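PDB 3A4C: DNA replication factor Cdt1 from Mus musculus, which licenses DNA replication by cooperating with CDC6 and the origin recognition complex to load the MCM complex onto DNA, and is also required for mitosis. Local coordinates for residues Q10-E13 with R14-E17; E29-P32 with A33-M36; A95-A98 with H99-A103. All coordinates share one frame; numbering follows the deposited sequence.

Interaction 1: residues Q10-E13 with R14-E17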
loop_
_atom_site.group_PDB
_atom_site.type_symbol
_atom_site.label_atom_id
_atom_site.label_comp_id
_atom_site.label_asym_id
_atom_site.label_seq_id
_atom_site.Cartn_x
_atom_site.Cartn_y
_atom_site.Cartn_z
ATOM N N GLN A 10 -13.953 0.559 3.539
ATOM C CA GLN A 10 -13.527 1.855 3.003
ATOM C C GLN A 10 -12.063 1.827 2.567
ATOM O O GLN A 10 -11.712 2.279 1.480
ATOM C CB GLN A 10 -13.717 2.965 4.044
ATOM C CG GLN A 10 -15.178 3.374 4.250
ATOM C CD GLN A 10 -15.352 4.464 5.295
ATOM O OE1 GLN A 10 -14.378 5.038 5.788
ATOM N NE2 GLN A 10 -16.605 4.756 5.638
ATOM N N ARG A 11 -11.209 1.298 3.431
ATOM C CA ARG A 11 -9.777 1.241 3.158
ATOM C C ARG A 11 -9.479 0.298 2.011
ATOM O O ARG A 11 -8.696 0.620 1.122
ATOM C CB ARG A 11 -9.029 0.788 4.414
ATOM C CG ARG A 11 -9.079 1.819 5.539
ATOM C CD ARG A 11 -8.465 1.290 6.818
ATOM N NE ARG A 11 -8.234 2.359 7.792
ATOM C CZ ARG A 11 -8.239 2.183 9.112
ATOM N NH1 ARG A 11 -8.485 0.984 9.630
ATOM N NH2 ARG A 11 -8.015 3.208 9.919
ATOM N N LEU A 12 -10.110 -0.873 2.027
ATOM C CA LEU A 12 -9.869 -1.879 0.993
ATOM C C LEU A 12 -10.246 -1.361 -0.393
ATOM O O LEU A 12 -9.627 -1.714 -1.403
ATOM C CB LEU A 12 -10.632 -3.170 1.305
ATOM C CG LEU A 12 -10.154 -3.973 2.522
ATOM C CD1 LEU A 12 -11.004 -5.227 2.704
ATOM C CD2 LEU A 12 -8.694 -4.343 2.375
ATOM N N GLU A 13 -11.263 -0.515 -0.442
ATOM C CA GLU A 13 -11.697 0.035 -1.716
ATOM C C GLU A 13 -10.663 0.981 -2.327
ATOM O O GLU A 13 -10.626 1.161 -3.543
ATOM C CB GLU A 13 -13.071 0.690 -1.579
ATOM C CG GLU A 13 -14.196 -0.347 -1.573
ATOM C CD GLU A 13 -15.547 0.227 -1.183
ATOM O OE1 GLU A 13 -15.598 1.390 -0.721
ATOM O OE2 GLU A 13 -16.561 -0.490 -1.337
ATOM N N ARG A 14 -9.809 1.556 -1.491
ATOM C CA ARG A 14 -8.784 2.479 -1.976
ATOM C C ARG A 14 -7.537 1.772 -2.488
ATOM O O ARG A 14 -6.721 2.377 -3.180
ATOM C CB ARG A 14 -8.361 3.442 -0.867
ATOM C CG ARG A 14 -9.479 4.278 -0.289
ATOM C CD ARG A 14 -8.939 5.352 0.640
ATOM N NE ARG A 14 -10.024 6.138 1.220
ATOM C CZ ARG A 14 -10.544 5.922 2.423
ATOM N NH1 ARG A 14 -11.536 6.685 2.865
ATOM N NH2 ARG A 14 -10.074 4.946 3.189
ATOM N N LEU A 15 -7.362 0.509 -2.117
ATOM C CA LEU A 15 -6.064 -0.145 -2.298
ATOM C C LEU A 15 -5.604 -0.343 -3.746
ATOM O O LEU A 15 -4.419 -0.185 -4.044
ATOM C CB LEU A 15 -6.007 -1.464 -1.524
ATOM C CG LEU A 15 -6.056 -1.262 -0.005
ATOM C CD1 LEU A 15 -5.736 -2.562 0.708
ATOM C CD2 LEU A 15 -5.093 -0.154 0.404
ATOM N N PRO A 16 -6.525 -0.707 -4.651
ATOM C CA PRO A 16 -6.036 -0.898 -6.020
ATOM C C PRO A 16 -5.399 0.382 -6.565
ATOM O O PRO A 16 -4.317 0.329 -7.151
ATOM C CB PRO A 16 -7.303 -1.264 -6.795
ATOM C CG PRO A 16 -8.183 -1.934 -5.753
ATOM C CD PRO A 16 -7.928 -1.137 -4.489
ATOM N N GLU A 17 -6.048 1.522 -6.352
ATOM C CA GLU A 17 -5.487 2.788 -6.825
ATOM C C GLU A 17 -4.237 3.175 -6.063
ATOM O O GLU A 17 -3.268 3.636 -6.661
ATOM C CB GLU A 17 -6.523 3.915 -6.768
ATOM C CG GLU A 17 -7.524 3.829 -7.918
ATOM C CD GLU A 17 -8.481 4.998 -7.963
ATOM O OE1 GLU A 17 -8.533 5.759 -6.972
ATOM O OE2 GLU A 17 -9.177 5.157 -8.997
HETATM O O HOH W 1 -8.990 2.001 -5.723
#
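R14 reaches back along its own helix and lays its side chain over the preceding turn. Its CG rests 3.5 Å from the carbonyl O of Q10. That same oxygen lies over one face of the guanidinium, with R14 NH2 3.6 Å from Q10 O. CG is anti to the carbonyl carbon (chi1 -58°) and the chain runs extended to NE, which brings NH2 to 4.0 Å from R11 CG. The two like charges stay apart, with R11 NE 5.6 Å from R14 NH2. R14 NH2 is hydrogen-bonded to H59 NE2 of helix 53-66, which holds the guanidinium there. One residue along, L12 CD2 meets L15 CD1 at 3.8 Å.

The backbone beneath is not plain alpha-helix. R14 N bonds to R11 O, and L15 N to L12 O at 3.3 Å, both reaching three residues back. P16 has no N-H to offer L12 O and puts its CD there instead. A water then fills the next link, donating to E13 O (2.9 Å) and accepting from E17 N, so the helix kinks without breaking.

In this C-terminal winged-helix domain of Cdt1, R11 packs on helix 53-66 through K58, H59 and L62. L12 touches L66 of that helix and E104, while L15 and P16 bear on L97 of helix 90-104.

Interaction 2: residues E29-P32 with A33-M36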
loop_
_atom_site.group_PDB
_atom_site.type_symbol
_atom_site.label_atom_id
_atom_site.label_comp_id
_atom_site.label_asym_id
_atom_site.label_seq_id
_atom_site.Cartn_x
_atom_site.Cartn_y
_atom_site.Cartn_z
ATOM N N GLU A 29 11.861 6.301 -8.341
ATOM C CA GLU A 29 12.942 6.310 -7.365
ATOM C C GLU A 29 14.039 5.331 -7.779
ATOM O O GLU A 29 13.763 4.170 -8.058
ATOM C CB GLU A 29 12.407 5.948 -5.975
ATOM C CG GLU A 29 13.490 5.781 -4.916
ATOM C CD GLU A 29 14.364 7.005 -4.801
ATOM O OE1 GLU A 29 15.564 6.905 -5.135
ATOM O OE2 GLU A 29 13.850 8.069 -4.395
ATOM N N ARG A 30 15.282 5.794 -7.822
ATOM C CA ARG A 30 16.383 4.899 -8.177
ATOM C C ARG A 30 16.719 3.900 -7.063
ATOM O O ARG A 30 17.171 2.790 -7.333
ATOM C CB ARG A 30 17.629 5.692 -8.569
ATOM C CG ARG A 30 18.589 5.956 -7.428
ATOM C CD ARG A 30 19.811 6.714 -7.925
ATOM N NE ARG A 30 20.204 6.279 -9.264
ATOM C CZ ARG A 30 21.012 5.251 -9.511
ATOM N NH1 ARG A 30 21.517 4.543 -8.508
ATOM N NH2 ARG A 30 21.314 4.929 -10.763
ATOM N N LYS A 31 16.493 4.287 -5.814
ATOM C CA LYS A 31 16.776 3.400 -4.688
ATOM C C LYS A 31 15.723 2.307 -4.526
ATOM O O LYS A 31 14.538 2.534 -4.779
ATOM C CB LYS A 31 16.903 4.213 -3.399
ATOM C CG LYS A 31 17.979 5.282 -3.480
ATOM C CD LYS A 31 18.251 5.903 -2.130
ATOM C CE LYS A 31 16.994 6.512 -1.548
ATOM N NZ LYS A 31 17.321 7.399 -0.395
ATOM N N PRO A 32 16.155 1.119 -4.075
ATOM C CA PRO A 32 15.306 -0.075 -3.958
ATOM C C PRO A 32 14.378 -0.033 -2.744
ATOM O O PRO A 32 13.426 -0.801 -2.686
ATOM C CB PRO A 32 16.318 -1.219 -3.777
ATOM C CG PRO A 32 17.687 -0.586 -3.764
ATOM C CD PRO A 32 17.507 0.881 -3.546
ATOM N N ALA A 33 14.664 0.837 -1.781
ATOM C CA ALA A 33 13.817 0.964 -0.597
ATOM C C ALA A 33 13.667 2.417 -0.207
ATOM O O ALA A 33 14.536 3.229 -0.497
ATOM C CB ALA A 33 14.392 0.160 0.578
ATOM N N LEU A 34 12.558 2.739 0.450
ATOM C CA LEU A 34 12.328 4.073 0.991
ATOM C C LEU A 34 11.725 3.919 2.374
ATOM O O LEU A 34 11.031 2.944 2.629
ATOM C CB LEU A 34 11.347 4.851 0.111
ATOM C CG LEU A 34 11.785 5.233 -1.302
ATOM C CD1 LEU A 34 10.571 5.743 -2.077
ATOM C CD2 LEU A 34 12.895 6.267 -1.247
ATOM N N THR A 35 11.970 4.876 3.268
ATOM C CA THR A 35 11.334 4.822 4.581
ATOM C C THR A 35 9.836 5.039 4.429
ATOM O O THR A 35 9.399 5.719 3.499
ATOM C CB THR A 35 11.898 5.874 5.546
ATOM O OG1 THR A 35 11.537 7.183 5.085
ATOM C CG2 THR A 35 13.424 5.757 5.629
ATOM N N MET A 36 9.063 4.441 5.333
ATOM C CA MET A 36 7.610 4.607 5.379
ATOM C C MET A 36 7.202 6.065 5.401
ATOM O O MET A 36 6.263 6.461 4.725
ATOM C CB MET A 36 7.038 3.937 6.621
ATOM C CG MET A 36 6.243 2.706 6.342
ATOM S SD MET A 36 4.726 3.157 5.486
ATOM C CE MET A 36 3.866 1.597 5.655
#
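The aliphatic part of E29 packs against L34, with E29 CG 3.7 Å from L34 CD2. This is the tight part of the contact: the same methyl lies 3.8 Å from E29 OE2, so the leucine touches both the stem of the glutamate and its carboxylate end. The glutamate gets there by a bent path. CG is anti to the backbone N, and a turn at chi2 (56°) swings the carboxylate back toward K31 of its own loop. K31 N donates to E29 OE1 at 2.9 Å, an almost straight bond (173°) that uses the anti lone pair of the oxygen. The other oxygen, OE2, makes a salt bridge to R42 on helix 36-45. L34 itself is buried: V25 and F26 of helix 3-27 and V39 and R42 of helix 36-45 pack on its side chain, while its backbone pairs with V82 in the antiparallel sheet.

The outer side is much looser. K31 crosses L34 at about a right angle and offers only its CE, 4.1 Å from L34 CD2. K31 and P32 are both exposed, and the side chain of A33 touches Y81 of strand 79-84. Two residues further on, T35 caps the next helix, its OG1 taking the N-H of V38.

The stretch thus carries the chain from the long first helix of the winged-helix domain into the edge strand 33-35. The carboxylate of E29 has a backbone N-H on one oxygen and an arginine on the other, which should restrict its rotation and would be expected to favour the ionised form, while the hydrocarbon of the same side chain continues the apolar surface around L34.

Interaction 3: residues A95-A98 with H99-A103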
loop_
_atom_site.group_PDB
_atom_site.type_symbol
_atom_site.label_atom_id
_atom_site.label_comp_id
_atom_site.label_asym_id
_atom_site.label_seq_id
_atom_site.Cartn_x
_atom_site.Cartn_y
_atom_site.Cartn_z
ATOM N N ALA A 95 -4.825 -8.419 -9.730
ATOM C CA ALA A 95 -5.794 -9.513 -9.740
ATOM C C ALA A 95 -5.792 -10.226 -8.386
ATOM O O ALA A 95 -6.845 -10.555 -7.843
ATOM C CB ALA A 95 -5.487 -10.490 -10.861
ATOM N N ARG A 96 -4.606 -10.470 -7.843
ATOM C CA ARG A 96 -4.504 -11.108 -6.533
ATOM C C ARG A 96 -5.148 -10.261 -5.442
ATOM O O ARG A 96 -5.851 -10.781 -4.578
ATOM C CB ARG A 96 -3.047 -11.423 -6.175
ATOM C CG ARG A 96 -2.498 -12.616 -6.933
ATOM C CD ARG A 96 -1.228 -13.162 -6.304
ATOM N NE ARG A 96 -0.118 -12.218 -6.369
ATOM C CZ ARG A 96 0.553 -11.931 -7.478
ATOM N NH1 ARG A 96 0.221 -12.501 -8.631
ATOM N NH2 ARG A 96 1.559 -11.065 -7.436
ATOM N N LEU A 97 -4.896 -8.956 -5.470
ATOM C CA LEU A 97 -5.520 -8.045 -4.517
ATOM C C LEU A 97 -7.050 -8.131 -4.581
ATOM O O LEU A 97 -7.726 -8.260 -3.554
ATOM C CB LEU A 97 -5.054 -6.612 -4.777
ATOM C CG LEU A 97 -5.632 -5.479 -3.933
ATOM C CD1 LEU A 97 -5.315 -5.696 -2.457
ATOM C CD2 LEU A 97 -5.048 -4.164 -4.405
ATOM N N ALA A 98 -7.594 -8.056 -5.792
ATOM C CA ALA A 98 -9.035 -8.152 -5.989
ATOM C C ALA A 98 -9.592 -9.458 -5.438
ATOM O O ALA A 98 -10.648 -9.475 -4.808
ATOM C CB ALA A 98 -9.382 -8.022 -7.472
ATOM N N HIS A 99 -8.884 -10.553 -5.691
ATOM C CA HIS A 99 -9.314 -11.863 -5.205
ATOM C C HIS A 99 -9.335 -11.920 -3.676
ATOM O O HIS A 99 -10.297 -12.397 -3.075
ATOM C CB HIS A 99 -8.397 -12.960 -5.736
ATOM C CG HIS A 99 -8.520 -14.253 -4.993
ATOM N ND1 HIS A 99 -9.473 -15.202 -5.302
ATOM C CD2 HIS A 99 -7.827 -14.746 -3.937
ATOM C CE1 HIS A 99 -9.352 -16.228 -4.477
ATOM N NE2 HIS A 99 -8.358 -15.978 -3.643
ATOM N N HIS A 100 -8.258 -11.451 -3.055
ATOM C CA HIS A 100 -8.183 -11.395 -1.599
ATOM C C HIS A 100 -9.328 -10.599 -1.009
ATOM O O HIS A 100 -9.984 -11.042 -0.064
ATOM C CB HIS A 100 -6.868 -10.759 -1.153
ATOM C CG HIS A 100 -5.661 -11.547 -1.542
ATOM N ND1 HIS A 100 -5.732 -12.866 -1.933
ATOM C CD2 HIS A 100 -4.352 -11.208 -1.592
ATOM C CE1 HIS A 100 -4.516 -13.306 -2.209
ATOM N NE2 HIS A 100 -3.662 -12.320 -2.009
ATOM N N VAL A 101 -9.541 -9.401 -1.543
ATOM C CA VAL A 101 -10.577 -8.517 -1.034
ATOM C C VAL A 101 -11.945 -9.169 -1.168
ATOM O O VAL A 101 -12.727 -9.194 -0.214
ATOM C CB VAL A 101 -10.545 -7.148 -1.726
ATOM C CG1 VAL A 101 -11.787 -6.342 -1.374
ATOM C CG2 VAL A 101 -9.263 -6.385 -1.330
ATOM N N HIS A 102 -12.224 -9.712 -2.350
ATOM C CA HIS A 102 -13.479 -10.416 -2.585
ATOM C C HIS A 102 -13.665 -11.595 -1.628
ATOM O O HIS A 102 -14.755 -11.807 -1.092
ATOM C CB HIS A 102 -13.557 -10.909 -4.032
ATOM C CG HIS A 102 -14.807 -11.679 -4.331
ATOM N ND1 HIS A 102 -16.029 -11.068 -4.517
ATOM C CD2 HIS A 102 -15.029 -13.010 -4.450
ATOM C CE1 HIS A 102 -16.947 -11.987 -4.752
ATOM N NE2 HIS A 102 -16.368 -13.175 -4.716
ATOM N N ALA A 103 -12.601 -12.362 -1.414
ATOM C CA ALA A 103 -12.682 -13.544 -0.562
ATOM C C ALA A 103 -13.042 -13.230 0.886
ATOM O O ALA A 103 -13.574 -14.092 1.582
ATOM C CB ALA A 103 -11.399 -14.361 -0.632
#
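Four regular backbone bonds tie A95-A98 to the next turn of helix 90-104. H100 N donates to R96 O at 2.9 Å with an angle of 171°, and V101 N to L97 O at the same distance. H99 N to A95 O and H102 N to A98 O complete the set, each four residues back as in an ordinary alpha-helix.

R96 O also meets a second group. The imidazole of H100 lies with one face against it, the oxygen 3.1 Å above the ring plane and displaced from the ring centre, nearest to H100 CG. CG of H100 sits beside its backbone N (chi1 -64°), which carries the ring back toward the preceding turn, its NE2 4.3 Å from R96 CB.

On the side facing the domain, L97 and V101 lie side by side and point the same way, with L97 CD1 4.2 Å from V101 CG2. That valine methyl is closer still to a backbone atom, 3.3 Å from L97 O. Both side chains pack on L66 of helix 53-66.

The helix is therefore two-sided: apolar where it meets the domain, with histidines and R96 on the outer side. A carbonyl oxygen over the H100 ring would tend to favour a protonated imidazole, whereas the guanidinium of R96, its NE 5.6 Å from H100 NE2, would act against it.

Interactions 1 and 3 belong to one interface, their centres about 11 Å apart. L97 of interaction 3 packs into the kinked turn of interaction 1, with L97 CD2 3.8 Å from P16 N, and V101 CG2 approaches L12 CD2 at 4.3 Å; the first and last helices of the chain thus meet directly, and L66 of helix 53-66 touches both. Interaction 2 stands apart, with its centre about 22 Å from that of interaction 1 and about 26 Å from that of interaction 3, on the opposite side of the chain's centre from each. Helix 3-27 is the covalent route between interactions 1 and 2 within the winged-helix domain.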